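Long-range contact in beta-N-acetylglucosaminidase-like protein Glycoside hydrolase family 20 (Flavobacterium johnsoniae, PDB 6YHH), which probably removes N-acetylglucosamine units from chitin fragments as a family 20 beta-N-acetylhexosaminidase: residues L374-G385 with K402-Y413. Numbering follows the deposited sequence.
Sequences LSKEAIVHSWRG and KGYKTVLSNGFY
V380, H381 and S382 pair in parallel register with T406, V407 and L408. The strand axes approach to 4.8 Å at 19°. K405 O accepts from V380 N, V380 O from V407 N, and V407 O from S382 N. S382 O then takes both S409 N and N410 N, where the second segment turns off the sheet. The helix 394-401 links the strands, a beta-alpha-beta crossover of the catalytic TIM barrel.

At the N-terminal end, Y404 lies against L374 and the type I turn S375-A378. Its OH donates to L374 O at 2.7 Å, at the ring edge. K376 CG sits over one ring face, 4.0 Å from the centroid, a CH-pi contact. V380 CG2 packs on Y404 CB. A phenylalanine here would probably leave L374 O without its hydroxyl donor.

At the other end, H381 NE2 donates to S409 OG at 2.8 Å, slightly tilted from the imidazole plane. S409 OG also hydrogen-bonds E447 O on strand 443-450. With chi1 at -160°, H381 swings its ring away from its own N and toward S409; H381 ND1 bonds H312 NE2. N410 ND2 reaches W383 O at 2.8 Å from above the carbonyl plane. Y413 OH lies 3.2 Å from W383 CB.

W383 approaches E317, the predicted proton donor, and its NE1 bonds E368. Y413 lies beside a bound Tris, probably from the crystallisation liquor, which may mark the pocket. The polar bonds thus tie together two strand ends that probably line the active site.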
loop_
_atom_site.group_PDB
_atom_site.type_symbol
_atom_site.label_atom_id
_atom_site.label_comp_id
_atom_site.label_asym_id
_atom_site.label_seq_id
_atom_site.Cartn_x
_atom_site.Cartn_y
_atom_site.Cartn_z
ATOM N N LEU A 374 -17.063 -26.830 31.042
ATOM C CA LEU A 374 -17.322 -25.867 29.988
ATOM C C LEU A 374 -18.690 -26.068 29.398
ATOM O O LEU A 374 -18.971 -27.192 28.981
ATOM C CB LEU A 374 -16.272 -26.039 28.868
ATOM C CG LEU A 374 -16.286 -24.944 27.814
ATOM C CD1 LEU A 374 -15.914 -23.576 28.366
ATOM C CD2 LEU A 374 -15.376 -25.311 26.630
ATOM N N SER A 375 -19.508 -25.035 29.347
ATOM C CA SER A 375 -20.790 -25.113 28.628
ATOM C C SER A 375 -20.643 -25.661 27.226
ATOM O O SER A 375 -19.764 -25.196 26.465
ATOM C CB SER A 375 -21.434 -23.771 28.558
ATOM O OG SER A 375 -22.575 -23.821 27.741
ATOM N N LYS A 376 -21.543 -26.592 26.843
ATOM C CA LYS A 376 -21.529 -27.093 25.484
ATOM C C LYS A 376 -21.984 -26.076 24.449
ATOM O O LYS A 376 -21.935 -26.367 23.227
ATOM C CB LYS A 376 -22.290 -28.403 25.360
ATOM C CG LYS A 376 -21.581 -29.530 26.037
ATOM C CD LYS A 376 -22.268 -30.872 25.721
ATOM C CE LYS A 376 -23.553 -30.978 26.539
ATOM N NZ LYS A 376 -23.161 -31.100 27.981
ATOM N N GLU A 377 -22.379 -24.881 24.898
ATOM C CA GLU A 377 -22.640 -23.785 23.958
ATOM C C GLU A 377 -21.329 -23.034 23.578
ATOM O O GLU A 377 -21.387 -22.181 22.713
ATOM C CB GLU A 377 -23.594 -22.776 24.538
ATOM C CG GLU A 377 -24.953 -23.433 24.894
ATOM C CD GLU A 377 -25.900 -22.449 25.548
ATOM O OE1 GLU A 377 -26.482 -22.718 26.638
ATOM O OE2 GLU A 377 -26.069 -21.379 24.953
ATOM N N ALA A 378 -20.234 -23.300 24.249
ATOM C CA ALA A 378 -18.890 -22.670 23.852
ATOM C C ALA A 378 -18.378 -23.316 22.571
ATOM O O ALA A 378 -18.469 -24.552 22.341
ATOM C CB ALA A 378 -17.865 -22.844 24.930
ATOM N N ILE A 379 -17.829 -22.463 21.694
ATOM C CA ILE A 379 -17.111 -22.966 20.516
ATOM C C ILE A 379 -15.651 -23.234 20.823
ATOM O O ILE A 379 -14.961 -22.371 21.438
ATOM C CB ILE A 379 -17.253 -21.977 19.386
ATOM C CG1 ILE A 379 -18.727 -21.803 19.120
ATOM C CG2 ILE A 379 -16.550 -22.478 18.144
ATOM C CD1 ILE A 379 -19.063 -20.782 18.145
ATOM N N VAL A 380 -15.161 -24.429 20.451
ATOM C CA VAL A 380 -13.815 -24.869 20.791
ATOM C C VAL A 380 -12.945 -24.634 19.555
ATOM O O VAL A 380 -13.306 -25.113 18.473
ATOM C CB VAL A 380 -13.793 -26.353 21.208
ATOM C CG1 VAL A 380 -12.354 -26.921 21.360
ATOM C CG2 VAL A 380 -14.486 -26.462 22.531
ATOM N N HIS A 381 -11.811 -23.947 19.729
ATOM C CA HIS A 381 -10.931 -23.649 18.623
ATOM C C HIS A 381 -9.726 -24.591 18.710
ATOM O O HIS A 381 -8.843 -24.428 19.541
ATOM C CB HIS A 381 -10.559 -22.161 18.677
ATOM C CG HIS A 381 -10.060 -21.624 17.387
ATOM N ND1 HIS A 381 -9.925 -20.276 17.189
ATOM C CD2 HIS A 381 -9.652 -22.234 16.234
ATOM C CE1 HIS A 381 -9.481 -20.054 15.965
ATOM N NE2 HIS A 381 -9.274 -21.218 15.365
ATOM N N SER A 382 -9.730 -25.613 17.841
ATOM C CA SER A 382 -8.730 -26.639 17.820
ATOM C C SER A 382 -7.475 -26.185 17.076
ATOM O O SER A 382 -7.517 -25.968 15.857
ATOM C CB SER A 382 -9.313 -27.889 17.128
ATOM O OG SER A 382 -8.361 -28.944 17.043
ATOM N N TRP A 383 -6.355 -26.148 17.793
ATOM C CA TRP A 383 -5.093 -25.619 17.275
ATOM C C TRP A 383 -3.838 -26.436 17.527
ATOM O O TRP A 383 -2.832 -26.287 16.732
ATOM C CB TRP A 383 -4.876 -24.206 17.782
ATOM C CG TRP A 383 -4.392 -24.111 19.194
ATOM C CD1 TRP A 383 -5.151 -24.035 20.289
ATOM C CD2 TRP A 383 -3.026 -23.962 19.641
ATOM N NE1 TRP A 383 -4.384 -23.878 21.429
ATOM C CE2 TRP A 383 -3.067 -23.820 21.064
ATOM C CE3 TRP A 383 -1.778 -23.974 19.003
ATOM C CZ2 TRP A 383 -1.915 -23.684 21.827
ATOM C CZ3 TRP A 383 -0.645 -23.794 19.764
ATOM C CH2 TRP A 383 -0.716 -23.707 21.170
ATOM N N ARG A 384 -3.873 -27.344 18.499
ATOM C CA ARG A 384 -2.684 -28.120 18.858
ATOM C C ARG A 384 -2.551 -29.381 18.066
ATOM O O ARG A 384 -3.533 -30.033 17.727
ATOM C CB ARG A 384 -2.689 -28.341 20.364
ATOM C CG ARG A 384 -2.674 -27.046 21.139
ATOM C CD ARG A 384 -2.838 -27.258 22.606
ATOM N NE ARG A 384 -1.717 -27.956 23.083
ATOM C CZ ARG A 384 -1.842 -28.786 24.097
ATOM N NH1 ARG A 384 -3.068 -28.984 24.633
ATOM N NH2 ARG A 384 -0.765 -29.415 24.541
ATOM N N GLY A 385 -1.313 -29.758 17.820
ATOM C CA GLY A 385 -0.989 -30.895 16.992
ATOM C C GLY A 385 0.456 -31.302 17.263
ATOM O O GLY A 385 0.964 -31.122 18.361
ATOM N N LYS A 402 -17.694 -34.854 22.447
ATOM C CA LYS A 402 -18.243 -34.407 23.718
ATOM C C LYS A 402 -19.371 -33.419 23.630
ATOM O O LYS A 402 -19.898 -32.965 24.648
ATOM C CB LYS A 402 -17.147 -33.836 24.617
ATOM C CG LYS A 402 -16.160 -34.843 25.137
ATOM C CD LYS A 402 -15.097 -34.113 25.976
ATOM C CE LYS A 402 -13.727 -34.737 26.030
ATOM N NZ LYS A 402 -13.690 -35.990 26.758
ATOM N N GLY A 403 -19.695 -32.953 22.443
ATOM C CA GLY A 403 -20.818 -32.095 22.256
ATOM C C GLY A 403 -20.618 -30.634 21.895
ATOM O O GLY A 403 -21.592 -29.864 21.901
ATOM N N TYR A 404 -19.364 -30.273 21.550
ATOM C CA TYR A 404 -18.954 -28.887 21.317
ATOM C C TYR A 404 -18.726 -28.598 19.848
ATOM O O TYR A 404 -18.112 -29.381 19.121
ATOM C CB TYR A 404 -17.664 -28.574 22.066
ATOM C CG TYR A 404 -17.720 -28.753 23.543
ATOM C CD1 TYR A 404 -17.485 -29.994 24.116
ATOM C CD2 TYR A 404 -18.009 -27.677 24.405
ATOM C CE1 TYR A 404 -17.555 -30.182 25.483
ATOM C CE2 TYR A 404 -18.033 -27.848 25.780
ATOM C CZ TYR A 404 -17.833 -29.108 26.292
ATOM O OH TYR A 404 -17.906 -29.240 27.676
ATOM N N LYS A 405 -19.276 -27.481 19.384
ATOM C CA LYS A 405 -18.984 -27.016 18.037
ATOM C C LYS A 405 -17.532 -26.584 17.963
ATOM O O LYS A 405 -17.046 -26.074 18.961
ATOM C CB LYS A 405 -19.828 -25.848 17.687
ATOM C CG LYS A 405 -21.298 -26.178 17.660
ATOM C CD LYS A 405 -22.197 -25.083 17.186
ATOM C CE LYS A 405 -22.262 -23.872 18.105
ATOM N NZ LYS A 405 -22.737 -24.322 19.461
ATOM N N THR A 406 -16.893 -26.882 16.839
ATOM C CA THR A 406 -15.431 -26.714 16.744
ATOM C C THR A 406 -15.018 -26.061 15.426
ATOM O O THR A 406 -15.627 -26.294 14.434
ATOM C CB THR A 406 -14.746 -28.083 16.929
ATOM O OG1 THR A 406 -15.087 -28.598 18.248
ATOM C CG2 THR A 406 -13.303 -27.996 16.967
ATOM N N VAL A 407 -13.903 -25.343 15.469
ATOM C CA VAL A 407 -13.251 -24.785 14.283
ATOM C C VAL A 407 -11.821 -25.258 14.306
ATOM O O VAL A 407 -11.176 -25.215 15.358
ATOM C CB VAL A 407 -13.258 -23.203 14.359
ATOM C CG1 VAL A 407 -12.450 -22.589 13.212
ATOM C CG2 VAL A 407 -14.677 -22.665 14.288
ATOM N N LEU A 408 -11.327 -25.734 13.152
ATOM C CA LEU A 408 -9.983 -26.254 13.024
ATOM C C LEU A 408 -9.042 -25.134 12.536
ATOM O O LEU A 408 -9.209 -24.554 11.450
ATOM C CB LEU A 408 -9.923 -27.410 12.087
ATOM C CG LEU A 408 -8.564 -28.083 12.069
ATOM C CD1 LEU A 408 -8.149 -28.672 13.405
ATOM C CD2 LEU A 408 -8.321 -29.115 10.963
ATOM N N SER A 409 -8.032 -24.828 13.340
ATOM C CA SER A 409 -6.837 -24.070 12.873
ATOM C C SER A 409 -5.529 -24.861 12.829
ATOM O O SER A 409 -4.633 -24.472 12.056
ATOM C CB SER A 409 -6.635 -22.721 13.618
ATOM O OG SER A 409 -7.654 -21.835 13.194
ATOM N N ASN A 410 -5.407 -25.927 13.608
ATOM C CA ASN A 410 -4.244 -26.790 13.490
ATOM C C ASN A 410 -4.057 -27.215 12.022
ATOM O O ASN A 410 -5.065 -27.591 11.375
ATOM C CB ASN A 410 -4.432 -28.094 14.296
ATOM C CG ASN A 410 -3.169 -28.936 14.292
ATOM O OD1 ASN A 410 -3.057 -29.947 13.557
ATOM N ND2 ASN A 410 -2.131 -28.391 14.946
ATOM N N GLY A 411 -2.828 -27.101 11.519
ATOM C CA GLY A 411 -2.494 -27.423 10.123
ATOM C C GLY A 411 -2.731 -26.297 9.129
ATOM O O GLY A 411 -2.470 -26.441 7.931
ATOM N N PHE A 412 -3.236 -25.135 9.634
ATOM C CA PHE A 412 -3.423 -23.916 8.842
ATOM C C PHE A 412 -2.609 -22.734 9.495
ATOM O O PHE A 412 -2.982 -21.548 9.346
ATOM C CB PHE A 412 -4.894 -23.512 8.794
ATOM C CG PHE A 412 -5.837 -24.511 8.128
ATOM C CD1 PHE A 412 -5.557 -25.097 6.911
ATOM C CD2 PHE A 412 -7.074 -24.784 8.691
ATOM C CE1 PHE A 412 -6.504 -25.892 6.265
ATOM C CE2 PHE A 412 -7.973 -25.619 8.079
ATOM C CZ PHE A 412 -7.702 -26.184 6.847
ATOM N N TYR A 413 -1.461 -23.095 10.051
ATOM C CA TYR A 413 -0.555 -22.111 10.692
ATOM C C TYR A 413 0.382 -21.536 9.628
ATOM O O TYR A 413 1.572 -21.851 9.585
ATOM C CB TYR A 413 0.179 -22.729 11.876
ATOM C CG TYR A 413 -0.640 -22.596 13.149
ATOM C CD1 TYR A 413 -1.930 -23.107 13.216
ATOM C CD2 TYR A 413 -0.151 -21.912 14.254
ATOM C CE1 TYR A 413 -2.701 -22.920 14.358
ATOM C CE2 TYR A 413 -0.904 -21.804 15.434
ATOM C CZ TYR A 413 -2.198 -22.216 15.416
ATOM O OH TYR A 413 -2.976 -21.969 16.525
HETATM O O HOH W 1 -20.632 -25.513 21.063
HETATM O O HOH W 2 -22.963 -27.712 20.498
HETATM O O HOH W 3 -23.264 -21.860 20.875
#